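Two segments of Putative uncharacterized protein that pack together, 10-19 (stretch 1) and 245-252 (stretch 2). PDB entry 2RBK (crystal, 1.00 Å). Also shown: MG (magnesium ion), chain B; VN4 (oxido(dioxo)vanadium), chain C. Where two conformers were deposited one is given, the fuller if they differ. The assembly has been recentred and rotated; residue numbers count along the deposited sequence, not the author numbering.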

ATOM      1  N   ASP A  10       6.005   2.914  -1.418  1.00 10.01           N
ATOM      2  CA  ASP A  10       6.662   3.042  -2.733  1.00 10.13           C
ATOM      3  C   ASP A  10       6.324   4.374  -3.393  1.00  9.42           C
ATOM      4  O   ASP A  10       5.178   4.707  -3.628  1.00  9.96           O
ATOM      5  N   GLY A  11       7.327   5.177  -3.682  1.00  9.83           N
ATOM      6  CA  GLY A  11       7.200   6.497  -4.241  1.00  9.71           C
ATOM      7  C   GLY A  11       6.910   7.565  -3.220  1.00  9.11           C
ATOM      8  O   GLY A  11       6.762   8.735  -3.598  1.00 10.20           O
ATOM      9  N   THR A  12       6.846   7.215  -1.942  1.00  8.86           N
ATOM     10  CA  THR A  12       6.492   8.162  -0.865  1.00  8.52           C
ATOM     11  C   THR A  12       7.596   8.165   0.190  1.00  8.69           C
ATOM     12  O   THR A  12       8.200   9.224   0.439  1.00  9.91           O
ATOM     13  N   LEU A  13       7.889   7.011   0.772  1.00  8.57           N
ATOM     14  CA  LEU A  13       9.082   6.826   1.595  1.00  8.81           C
ATOM     15  C   LEU A  13      10.279   6.355   0.778  1.00  9.55           C
ATOM     16  O   LEU A  13      11.354   6.875   0.969  1.00 12.34           O
ATOM     17  N   VAL A  14      10.091   5.370  -0.082  1.00  9.88           N
ATOM     18  CA  VAL A  14      11.164   4.738  -0.864  1.00 10.62           C
ATOM     19  C   VAL A  14      11.080   5.192  -2.298  1.00 10.98           C
ATOM     20  O   VAL A  14      10.064   5.026  -2.966  1.00 13.29           O
ATOM     21  N   SER A  15      12.191   5.773  -2.791  1.00 11.46           N
ATOM     22  CA  SER A  15      12.272   6.249  -4.144  1.00 13.01           C
ATOM     23  C   SER A  15      12.243   5.134  -5.167  1.00 14.72           C
ATOM     24  O   SER A  15      13.005   4.175  -5.032  1.00 15.55           O
ATOM     25  N   PHE A  16      11.477   5.264  -6.238  1.00 16.07           N
ATOM     26  CA  PHE A  16      11.493   4.299  -7.321  1.00 17.84           C
ATOM     27  C   PHE A  16      12.791   4.430  -8.101  1.00 19.80           C
ATOM     28  O   PHE A  16      13.222   3.479  -8.745  1.00 25.72           O
ATOM     29  N   GLU A  17      13.380   5.611  -8.083  1.00 23.03           N
ATOM     30  CA  GLU A  17      14.595   5.850  -8.906  0.63 25.15           C
ATOM     31  C   GLU A  17      15.836   5.345  -8.201  1.00 25.67           C
ATOM     32  O   GLU A  17      16.704   4.761  -8.870  1.00 31.70           O
ATOM     33  N   THR A  18      15.931   5.499  -6.876  1.00 23.87           N
ATOM     34  CA  THR A  18      17.081   5.033  -6.160  1.00 26.28           C
ATOM     35  C   THR A  18      16.827   3.740  -5.408  1.00 23.24           C
ATOM     36  O   THR A  18      17.750   3.069  -4.960  1.00 26.88           O
ATOM     37  N   HIS A  19      15.604   3.351  -5.126  1.00 20.17           N
ATOM     38  CA  HIS A  19      15.226   2.239  -4.292  1.00 19.57           C
ATOM     39  C   HIS A  19      15.645   2.409  -2.826  1.00 18.70           C
ATOM     40  O   HIS A  19      15.788   1.447  -2.082  1.00 21.60           O
ATOM     41  N   PRO A 245       9.043  16.720  -5.070  1.00 10.98           N
ATOM     42  CA  PRO A 245       9.353  15.338  -5.385  1.00 10.90           C
ATOM     43  C   PRO A 245      10.055  14.602  -4.267  1.00 10.54           C
ATOM     44  O   PRO A 245      10.778  15.211  -3.456  1.00 10.34           O
ATOM     45  N   ILE A 246       9.899  13.279  -4.260  1.00 10.47           N
ATOM     46  CA  ILE A 246      10.462  12.467  -3.183  1.00  9.95           C
ATOM     47  C   ILE A 246      11.938  12.720  -2.994  1.00  9.79           C
ATOM     48  O   ILE A 246      12.419  12.850  -1.865  1.00 10.18           O
ATOM     49  N   ASP A 247      12.731  12.803  -4.065  1.00 10.67           N
ATOM     50  CA  ASP A 247      14.194  12.953  -3.977  1.00 11.38           C
ATOM     51  C   ASP A 247      14.620  14.410  -3.909  1.00 11.45           C
ATOM     52  O   ASP A 247      15.818  14.705  -4.026  1.00 14.31           O
ATOM     53  N   GLU A 248      13.695  15.336  -3.694  1.00 10.71           N
ATOM     54  CA  GLU A 248      13.957  16.718  -3.365  1.00 10.92           C
ATOM     55  C   GLU A 248      13.332  17.054  -1.992  1.00 10.10           C
ATOM     56  O   GLU A 248      12.740  18.109  -1.773  1.00 10.97           O
ATOM     57  N   ASP A 249      13.497  16.095  -1.082  1.00 10.32           N
ATOM     58  CA  ASP A 249      13.138  16.302   0.338  1.00  9.89           C
ATOM     59  C   ASP A 249      11.620  16.493   0.498  1.00  9.17           C
ATOM     60  O   ASP A 249      11.197  17.172   1.429  1.00  9.44           O
ATOM     61  N   GLY A 250      10.791  15.867  -0.329  1.00  9.79           N
ATOM     62  CA  GLY A 250       9.350  16.103  -0.245  1.00  9.63           C
ATOM     63  C   GLY A 250       8.758  15.818   1.117  1.00  8.80           C
ATOM     64  O   GLY A 250       7.930  16.612   1.607  1.00  8.97           O
ATOM     65  N   ILE A 251       9.097  14.692   1.730  1.00  8.58           N
ATOM     66  CA  ILE A 251       8.468  14.393   3.036  1.00  8.33           C
ATOM     67  C   ILE A 251       8.867  15.403   4.078  1.00  8.18           C
ATOM     68  O   ILE A 251       8.038  15.958   4.805  1.00  8.63           O
ATOM     69  N   SER A 252      10.193  15.645   4.203  1.00  8.63           N
ATOM     70  CA  SER A 252      10.681  16.574   5.211  1.00  8.73           C
ATOM     71  C   SER A 252      10.093  17.969   5.024  1.00  8.90           C
ATOM     72  O   SER A 252       9.642  18.624   5.971  1.00  9.21           O
TER

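Stretch 1 begins at the metal site and then runs past stretch 2, burying 347 Å² in all. Asp10 (chi1 m) points away from stretch 2 and serves the bound groups instead: its O binds the magnesium ion at 2.1 Å, and its N donates to O1 of VN4 at 3.0 Å. Gly11 has a positive phi, which favours glycine, and a CB here would clash with CE2 of Phe16. On the side facing stretch 2, CD1 of Ile246 lies 3.6 Å from Gly11 C.

Ile246 (chi1 t, chi2 t) is the main hydrophobic plug. Extended and unbranched at its tip, it pushes CD1 against the turn closed by the Gly11 N to Val14 O bond, reaching Thr12 O at 3.4 Å and Val14 C at 3.7 Å. Thr12 (m) turns its CB away, yet its O also meets CG1 of Ile251 at 3.4 Å, while its CG2 lies 4.1 Å from CD1 of Ile251 (m, m). Leu13 (m, t) and Val14 (t) point away too, so the turn meets Ile246 chiefly through its backbone.

Ser15 (t) points toward stretch 2. Its OG donates to OD2 of Asp247 (chi1 m) at 2.6 Å, and accepts from Thr18 N at 3.1 Å and, weakly, from Glu17 N at 3.0 Å. A small hydroxyl suits this place because it can donate and accept at once, tying the local fold to the other stretch.

Phe16 (m) points sideways and makes no contact with stretch 2. Glu17 (m, p) brings OE1 to 4.3 Å from OD2 of Asp247; water 1 lies between these like charges, donating to each at 2.7 Å. Thr18 (p) sets CG2 3.7 Å from Asp247 OD2, while its OG1 donates to water 2 at 2.7 Å, which donates onward to Asp247 OD1 at 2.7 Å. His19 is out of reach.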

ATOM      1  CB  ASP A  10       6.263   1.872  -3.590  1.00 11.45           C
ATOM      2  CG  ASP A  10       6.714   0.578  -2.979  1.00 12.58           C
ATOM      3  OD1 ASP A  10       7.942   0.358  -2.957  1.00 15.52           O
ATOM      4  OD2 ASP A  10       5.853  -0.175  -2.457  1.00 13.31           O
ATOM      5  CB  THR A  12       5.104   7.788  -0.314  1.00  8.52           C
ATOM      6  OG1 THR A  12       4.142   7.920  -1.357  1.00  9.29           O
ATOM      7  CG2 THR A  12       4.736   8.742   0.852  1.00  9.22           C
ATOM      8  CB  LEU A  13       8.824   5.800   2.733  1.00  9.05           C
ATOM      9  CG  LEU A  13       7.826   6.274   3.781  1.00  8.90           C
ATOM     10  CD1 LEU A  13       7.524   5.090   4.725  1.00 10.40           C
ATOM     11  CD2 LEU A  13       8.341   7.453   4.563  1.00 10.36           C
ATOM     12  CB  VAL A  14      11.061   3.196  -0.765  1.00 11.43           C
ATOM     13  CG1 VAL A  14      12.192   2.536  -1.629  1.00 14.28           C
ATOM     14  CG2 VAL A  14      11.150   2.708   0.622  1.00 12.31           C
ATOM     15  CB  SER A  15      13.581   7.011  -4.277  1.00 14.34           C
ATOM     16  OG  SER A  15      13.817   7.345  -5.639  1.00 17.73           O
ATOM     17  CB  PHE A  16      10.324   4.512  -8.273  1.00 18.28           C
ATOM     18  CG  PHE A  16       9.016   3.983  -7.797  1.00 16.61           C
ATOM     19  CD1 PHE A  16       8.773   2.642  -7.706  1.00 17.04           C
ATOM     20  CD2 PHE A  16       7.959   4.838  -7.421  1.00 18.61           C
ATOM     21  CE1 PHE A  16       7.527   2.146  -7.290  1.00 17.84           C
ATOM     22  CE2 PHE A  16       6.780   4.293  -7.043  1.00 19.36           C
ATOM     23  CZ  PHE A  16       6.494   2.975  -6.934  1.00 17.48           C
ATOM     24  CB  GLU A  17      14.563   7.327  -9.326  0.63 26.44           C
ATOM     25  CG  GLU A  17      13.375   7.731 -10.213  0.63 29.34           C
ATOM     26  CD  GLU A  17      12.029   8.016  -9.590  0.63 30.17           C
ATOM     27  OE1 GLU A  17      11.842   8.376  -8.388  0.63 27.91           O
ATOM     28  OE2 GLU A  17      11.035   7.851 -10.360  0.63 37.32           O
ATOM     29  CB  THR A  18      17.576   6.049  -5.128  1.00 25.42           C
ATOM     30  OG1 THR A  18      16.612   6.107  -4.079  1.00 22.47           O
ATOM     31  CG2 THR A  18      17.748   7.484  -5.669  1.00 31.61           C
ATOM     32  CB  HIS A  19      15.686   0.885  -4.841  1.00 23.20           C
ATOM     33  CG  HIS A  19      15.200   0.782  -6.268  1.00 23.54           C
ATOM     34  ND1 HIS A  19      13.868   0.677  -6.623  1.00 23.07           N
ATOM     35  CD2 HIS A  19      15.941   0.833  -7.424  1.00 28.03           C
ATOM     36  CE1 HIS A  19      13.817   0.629  -7.963  1.00 26.32           C
ATOM     37  NE2 HIS A  19      15.061   0.719  -8.483  1.00 29.98           N
ATOM     38  CB  PRO A 245      10.252  15.430  -6.652  1.00 13.82           C
ATOM     39  CG  PRO A 245       9.789  16.740  -7.273  1.00 14.31           C
ATOM     40  CD  PRO A 245       9.552  17.657  -6.096  1.00 12.66           C
ATOM     41  CB  ILE A 246      10.151  10.969  -3.429  1.00 10.44           C
ATOM     42  CG1 ILE A 246      10.674  10.149  -2.241  1.00 10.30           C
ATOM     43  CG2 ILE A 246      10.644  10.426  -4.749  1.00 12.05           C
ATOM     44  CD1 ILE A 246      10.208   8.747  -2.228  1.00 12.01           C
ATOM     45  CB  ASP A 247      14.881  12.118  -5.084  1.00 13.75           C
ATOM     46  CG  ASP A 247      14.911  10.645  -4.700  1.00 14.63           C
ATOM     47  OD1 ASP A 247      15.114  10.246  -3.528  1.00 15.82           O
ATOM     48  OD2 ASP A 247      14.802   9.797  -5.606  1.00 17.01           O
ATOM     49  CB  GLU A 248      13.411  17.632  -4.453  1.00 12.49           C
ATOM     50  CG  GLU A 248      14.058  17.418  -5.806  1.00 15.42           C
ATOM     51  CD  GLU A 248      13.478  18.210  -6.938  1.00 17.44           C
ATOM     52  OE1 GLU A 248      12.665  19.122  -6.731  1.00 20.51           O
ATOM     53  OE2 GLU A 248      13.727  17.870  -8.086  1.00 30.83           O
ATOM     54  CB  ASP A 249      13.893  17.472   0.942  1.00 11.26           C
ATOM     55  CG  ASP A 249      15.389  17.365   0.751  1.00 12.09           C
ATOM     56  OD1 ASP A 249      15.980  16.507   1.393  1.00 15.55           O
ATOM     57  OD2 ASP A 249      16.005  18.041  -0.110  1.00 14.98           O
ATOM     58  CB  ILE A 251       8.787  12.930   3.467  1.00  8.56           C
ATOM     59  CG1 ILE A 251       8.173  11.903   2.541  1.00  9.75           C
ATOM     60  CG2 ILE A 251       8.377  12.743   4.914  1.00  9.05           C
ATOM     61  CD1 ILE A 251       6.679  11.908   2.502  1.00 10.21           C
ATOM     62  CB  SER A 252      12.211  16.598   5.161  1.00  9.84           C
ATOM     63  OG  SER A 252      12.713  17.592   6.039  1.00 11.89           O
TER
HETATM   64 MG    MG B 501       3.095   4.571  -3.752  1.00  9.90          MG
HETATM   65  V   VN4 C 601       2.522   1.754  -1.685  1.00 15.22           V
HETATM   66  O1  VN4 C 601       3.628   1.327  -0.518  1.00 18.50           O
HETATM   67  O2  VN4 C 601       3.033   2.612  -3.134  1.00 10.41           O
HETATM   68  O3  VN4 C 601       0.918   0.903  -1.960  1.00 15.03           O
HETATM   69  O   HOH W   1      13.378  10.479  -7.741  1.00 26.30           O
HETATM   70  O   HOH W   2      16.287   8.176  -2.309  1.00 22.34           O
HETATM   71  O   HOH W   3       1.004   4.590  -3.846  1.00 10.58           O
HETATM   72  O   HOH W   4       3.385   4.198  -5.779  1.00 11.48           O
HETATM   73  O   HOH W   5       3.144  -0.139  -2.422  1.00 19.13           O